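PDB 6EHE: OmpT protein from Vibrio cholerae serotype O1, which probably forms a porin channel in the outer membrane, a 16-stranded beta barrel through which small solutes and ions can diffuse. Local coordinates for residues A[5-10]-A[32-37]; A[49-54]-A[61-66]. All coordinates share one frame; numbering follows the deposited sequence.

Contact 1: A[5-10]-A[32-37]; sequences VDFYGQ and AGVDAN
Strands 5-10 and 32-37 pair antiparallel, their axes 4.6 Å apart at closest approach and 162° between their directions. Asp6 faces Asp35 and Tyr8 faces Gly33 in hydrogen-bonded pairs, each joined by two backbone bonds. Asp6 N reaches Asp35 O at 2.9 Å. Val5, Phe7 and Gly9 sit in the non-hydrogen-bonded pairs between and beside them.

Tyr8 carries the polar face. Its CG lies between the backbone N and the carbonyl carbon (chi1 68°), which swings the ring across the partner strand and over Gly33. Gly33 CA makes a CH-pi contact 4.1 Å from the centroid of the Tyr8 ring, offset toward the rim. Asp35 N lies at the ring edge, 4.1 Å from Tyr8 CE1. The opposite face is apolar: Val5 CG1 touches Val34 CG1 at 3.8 Å, and the Val34 and Phe7 side chains run side by side, Val34 CG2 4.0 Å from Phe7 CD1.

The two carboxylates stay apart, with Asp6 OD2 5.0 Å from Asp35 OD2. Asp35 OD1 is bound by Gln47, and Tyr8 OH by Glu51. Asp6 and Phe7 contribute to a calcium site in another structure of this protein. Asp6 OD1 lies 3.0 Å from Phe7 O, two acceptors with no hydrogen bond between them. Such a pair is consistent with both residues serving as ligands of that calcium.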
# COMPACT_ATOMS: atom_id res chain seq x y z
N VAL A 5 -9.82 -25.17 3.27
CA VAL A 5 -8.46 -24.77 3.62
C VAL A 5 -7.69 -24.58 2.33
O VAL A 5 -7.73 -25.44 1.45
CB VAL A 5 -7.77 -25.81 4.51
CG1 VAL A 5 -6.41 -25.30 4.93
CG2 VAL A 5 -8.66 -26.09 5.73
N ASP A 6 -7.03 -23.45 2.20
CA ASP A 6 -6.33 -23.13 0.97
C ASP A 6 -4.89 -22.80 1.32
O ASP A 6 -4.63 -21.83 2.03
CB ASP A 6 -7.03 -21.98 0.24
CG ASP A 6 -6.24 -21.47 -0.96
OD1 ASP A 6 -5.69 -22.29 -1.74
OD2 ASP A 6 -6.20 -20.22 -1.13
N PHE A 7 -3.96 -23.64 0.90
CA PHE A 7 -2.56 -23.24 0.90
C PHE A 7 -2.32 -22.41 -0.34
O PHE A 7 -2.78 -22.76 -1.44
CB PHE A 7 -1.64 -24.46 0.93
CG PHE A 7 -1.87 -25.33 2.10
CD1 PHE A 7 -1.09 -25.19 3.24
CD2 PHE A 7 -2.89 -26.28 2.09
CE1 PHE A 7 -1.31 -25.98 4.35
CE2 PHE A 7 -3.13 -27.08 3.20
CZ PHE A 7 -2.34 -26.93 4.32
N TYR A 8 -1.65 -21.28 -0.17
CA TYR A 8 -1.41 -20.37 -1.28
C TYR A 8 -0.03 -19.77 -1.11
O TYR A 8 0.58 -19.83 -0.04
CB TYR A 8 -2.47 -19.26 -1.37
CG TYR A 8 -2.38 -18.28 -0.22
CD1 TYR A 8 -3.12 -18.46 0.93
CD2 TYR A 8 -1.52 -17.19 -0.28
CE1 TYR A 8 -3.03 -17.57 1.99
CE2 TYR A 8 -1.42 -16.29 0.78
CZ TYR A 8 -2.17 -16.48 1.91
OH TYR A 8 -2.05 -15.58 2.96
N GLY A 9 0.45 -19.14 -2.17
CA GLY A 9 1.78 -18.58 -2.10
C GLY A 9 2.10 -17.84 -3.37
O GLY A 9 1.38 -17.92 -4.37
N GLN A 10 3.22 -17.15 -3.32
CA GLN A 10 3.72 -16.43 -4.49
C GLN A 10 5.23 -16.40 -4.41
O GLN A 10 5.79 -15.89 -3.44
CB GLN A 10 3.15 -15.02 -4.54
CG GLN A 10 3.97 -14.05 -5.33
CD GLN A 10 3.40 -12.65 -5.27
OE1 GLN A 10 4.12 -11.66 -5.42
NE2 GLN A 10 2.09 -12.56 -5.03
N ALA A 32 4.00 -17.13 1.53
CA ALA A 32 3.32 -18.42 1.61
C ALA A 32 2.33 -18.37 2.76
O ALA A 32 2.60 -17.72 3.77
CB ALA A 32 4.30 -19.57 1.79
N GLY A 33 1.21 -19.07 2.64
CA GLY A 33 0.20 -18.92 3.68
C GLY A 33 -0.91 -19.95 3.61
O GLY A 33 -0.97 -20.79 2.71
N VAL A 34 -1.80 -19.84 4.60
CA VAL A 34 -2.95 -20.72 4.78
C VAL A 34 -4.17 -19.85 4.99
O VAL A 34 -4.15 -18.95 5.84
CB VAL A 34 -2.77 -21.68 5.97
CG1 VAL A 34 -3.85 -22.76 5.96
CG2 VAL A 34 -1.40 -22.30 5.96
N ASP A 35 -5.25 -20.14 4.26
CA ASP A 35 -6.51 -19.43 4.38
C ASP A 35 -7.59 -20.46 4.68
O ASP A 35 -7.97 -21.23 3.79
CB ASP A 35 -6.82 -18.67 3.10
CG ASP A 35 -7.99 -17.75 3.25
OD1 ASP A 35 -8.47 -17.59 4.39
OD2 ASP A 35 -8.43 -17.18 2.22
N ALA A 36 -8.08 -20.51 5.91
CA ALA A 36 -9.13 -21.44 6.27
C ALA A 36 -10.42 -20.68 6.48
O ALA A 36 -10.44 -19.64 7.15
CB ALA A 36 -8.79 -22.22 7.54
N ASN A 37 -11.50 -21.21 5.93
CA ASN A 37 -12.81 -20.63 6.09
C ASN A 37 -13.76 -21.72 6.55
O ASN A 37 -13.71 -22.84 6.05
CB ASN A 37 -13.26 -19.99 4.80
CG ASN A 37 -12.32 -18.87 4.38
OD1 ASN A 37 -12.45 -17.73 4.85
ND2 ASN A 37 -11.36 -19.19 3.51

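Contact 2: A[49-54]-A[61-66]. With C8E ((hydroxyethyloxy)tri(ethyloxy)octane), chain D.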
# COMPACT_ATOMS: atom_id res chain seq x y z
N LYS A 49 -6.50 -16.84 8.73
CA LYS A 49 -5.54 -16.73 7.64
C LYS A 49 -4.20 -16.36 8.24
O LYS A 49 -4.13 -15.50 9.11
CB LYS A 49 -5.99 -15.67 6.64
CG LYS A 49 -5.16 -15.58 5.38
CD LYS A 49 -5.83 -14.62 4.40
CE LYS A 49 -4.97 -14.44 3.15
NZ LYS A 49 -5.71 -13.70 2.07
N VAL A 50 -3.14 -17.03 7.80
CA VAL A 50 -1.80 -16.64 8.21
C VAL A 50 -0.90 -16.62 6.99
O VAL A 50 -0.97 -17.50 6.13
CB VAL A 50 -1.26 -17.55 9.33
CG1 VAL A 50 -0.89 -18.92 8.80
CG2 VAL A 50 -0.05 -16.91 9.99
N GLU A 51 -0.08 -15.57 6.89
CA GLU A 51 0.82 -15.37 5.76
C GLU A 51 2.22 -15.07 6.28
O GLU A 51 2.40 -14.15 7.10
CB GLU A 51 0.32 -14.21 4.88
CG GLU A 51 1.11 -13.94 3.62
CD GLU A 51 0.37 -12.97 2.71
OE1 GLU A 51 0.81 -11.80 2.59
OE2 GLU A 51 -0.68 -13.38 2.16
N PHE A 52 3.19 -15.85 5.80
CA PHE A 52 4.61 -15.72 6.10
C PHE A 52 5.35 -15.16 4.89
O PHE A 52 5.18 -15.66 3.77
CB PHE A 52 5.24 -17.07 6.44
CG PHE A 52 4.46 -17.88 7.42
CD1 PHE A 52 4.62 -17.67 8.79
CD2 PHE A 52 3.57 -18.85 6.99
CE1 PHE A 52 3.90 -18.40 9.69
CE2 PHE A 52 2.85 -19.59 7.90
CZ PHE A 52 3.01 -19.37 9.25
N ALA A 53 6.21 -14.17 5.12
CA ALA A 53 7.03 -13.59 4.07
C ALA A 53 8.51 -13.83 4.35
O ALA A 53 8.91 -14.40 5.38
CB ALA A 53 6.77 -12.09 3.92
N LEU A 54 9.33 -13.35 3.41
CA LEU A 54 10.74 -13.68 3.32
C LEU A 54 11.67 -12.57 3.78
O LEU A 54 12.88 -12.80 3.86
CB LEU A 54 11.06 -14.06 1.87
CG LEU A 54 12.29 -14.94 1.70
CD1 LEU A 54 12.12 -16.24 2.47
CD2 LEU A 54 12.53 -15.21 0.23
N TYR A 61 9.18 -14.28 8.65
CA TYR A 61 8.34 -13.70 9.68
C TYR A 61 6.87 -13.87 9.30
O TYR A 61 6.53 -14.34 8.22
CB TYR A 61 8.66 -12.22 9.89
CG TYR A 61 8.34 -11.37 8.68
CD1 TYR A 61 9.05 -11.54 7.50
CD2 TYR A 61 7.33 -10.41 8.70
CE1 TYR A 61 8.78 -10.81 6.39
CE2 TYR A 61 7.05 -9.66 7.57
CZ TYR A 61 7.78 -9.87 6.42
OH TYR A 61 7.54 -9.16 5.26
N VAL A 62 6.00 -13.48 10.22
CA VAL A 62 4.56 -13.51 9.99
C VAL A 62 4.16 -12.16 9.41
O VAL A 62 4.17 -11.14 10.11
CB VAL A 62 3.80 -13.81 11.29
CG1 VAL A 62 2.34 -13.85 11.03
CG2 VAL A 62 4.24 -15.14 11.84
N ARG A 63 3.83 -12.13 8.13
CA ARG A 63 3.47 -10.84 7.56
C ARG A 63 2.02 -10.48 7.82
O ARG A 63 1.70 -9.29 7.95
CB ARG A 63 3.77 -10.79 6.06
CG ARG A 63 4.17 -9.39 5.60
CD ARG A 63 4.47 -9.35 4.12
NE ARG A 63 3.27 -9.55 3.32
CZ ARG A 63 3.27 -9.76 2.02
NH1 ARG A 63 2.12 -9.92 1.38
NH2 ARG A 63 4.41 -9.80 1.35
N ASN A 64 1.14 -11.48 7.97
CA ASN A 64 -0.28 -11.24 8.28
C ASN A 64 -0.81 -12.38 9.14
O ASN A 64 -0.46 -13.54 8.92
CB ASN A 64 -1.12 -11.15 7.00
CG ASN A 64 -1.26 -9.72 6.45
OD1 ASN A 64 -2.37 -9.28 6.15
ND2 ASN A 64 -0.15 -9.01 6.31
N HIS A 65 -1.67 -12.07 10.11
CA HIS A 65 -2.45 -13.11 10.76
C HIS A 65 -3.79 -12.52 11.14
O HIS A 65 -3.85 -11.48 11.80
CB HIS A 65 -1.77 -13.73 11.99
CG HIS A 65 -1.48 -12.77 13.10
ND1 HIS A 65 -2.45 -12.34 13.98
CD2 HIS A 65 -0.33 -12.16 13.48
CE1 HIS A 65 -1.91 -11.51 14.86
NE2 HIS A 65 -0.62 -11.39 14.58
N ILE A 66 -4.85 -13.21 10.73
CA ILE A 66 -6.19 -12.64 10.64
C ILE A 66 -7.20 -13.62 11.17
O ILE A 66 -7.23 -14.79 10.75
CB ILE A 66 -6.55 -12.32 9.18
CG1 ILE A 66 -5.57 -11.29 8.59
CG2 ILE A 66 -8.01 -11.92 9.12
CD1 ILE A 66 -5.63 -11.13 7.08
C1 C8E D . -4.77 -20.70 10.34
C2 C8E D . -4.33 -19.49 11.18
C3 C8E D . -5.40 -18.88 12.10
C4 C8E D . -5.15 -17.40 12.42
C5 C8E D . -5.40 -17.00 13.88
C6 C8E D . -4.61 -15.75 14.26
C7 C8E D . -5.21 -14.98 15.45
C8 C8E D . -5.20 -13.46 15.21
O9 C8E D . -4.90 -12.72 16.39
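Tyr61 lays its ring across Ala53, with Ala53 CB 3.4 Å from Tyr61 CE1 and 3.3 Å from Tyr61 OH. A chi1 of 65° carries the ring toward the partner strand, where Ala53 CB meets it obliquely. Between Glu51 and Phe52 a classic beta bulge shifts the register. Arg63 and Asn64 both face Glu51, and Glu51 O accepts from both backbone nitrogens, at 2.7 Å from Arg63 N and 3.1 Å from Asn64 N.

The bulge brings Arg63 alongside Glu51. In one of the two conformers of Arg63, its NH1 meets Glu51 OE1 in a 2.6 Å salt bridge, with the guanidinium and carboxylate planes 78° apart. The aliphatic part of that conformer also packs on Ala53, Arg63 CD to Ala53 CB 3.6 Å. The other face is apolar. Val62 CG1 touches Val50 CG2, while Val62 CG2 lies beside Phe52 CE1 at 3.9 Å. On the same face, the detergent C8E meets the edge of the His65 ring.

This is the hairpin of strands 44-53 and 61-71 in the barrel wall. Strand 24-39 flanks it through backbone bonds to Val50 and Phe52. Trp82 of strand 81-82 touches Arg63 and Asn64.

Contacts 1 and 2 are successive hairpins of one barrel sheet, their centres 10 Å apart. Strands 24-39 and 44-53 are neighbours and join them: Ala32 O lies 2.8 Å from Phe52 N, a probable hydrogen bond. A second bond crosses on the polar face. Tyr8 OH is 2.7 Å from Glu51 OE2, and in one conformer of Arg63 the same carboxylate also meets that arginine. Lys49 CE packs against the same hydroxyl, 3.1 Å from Tyr8 OH. The side chain of Lys49 is about 7 Å from that of Asp6, a calcium ligand in another structure of this protein. Detergent lies near the apolar face of both contacts.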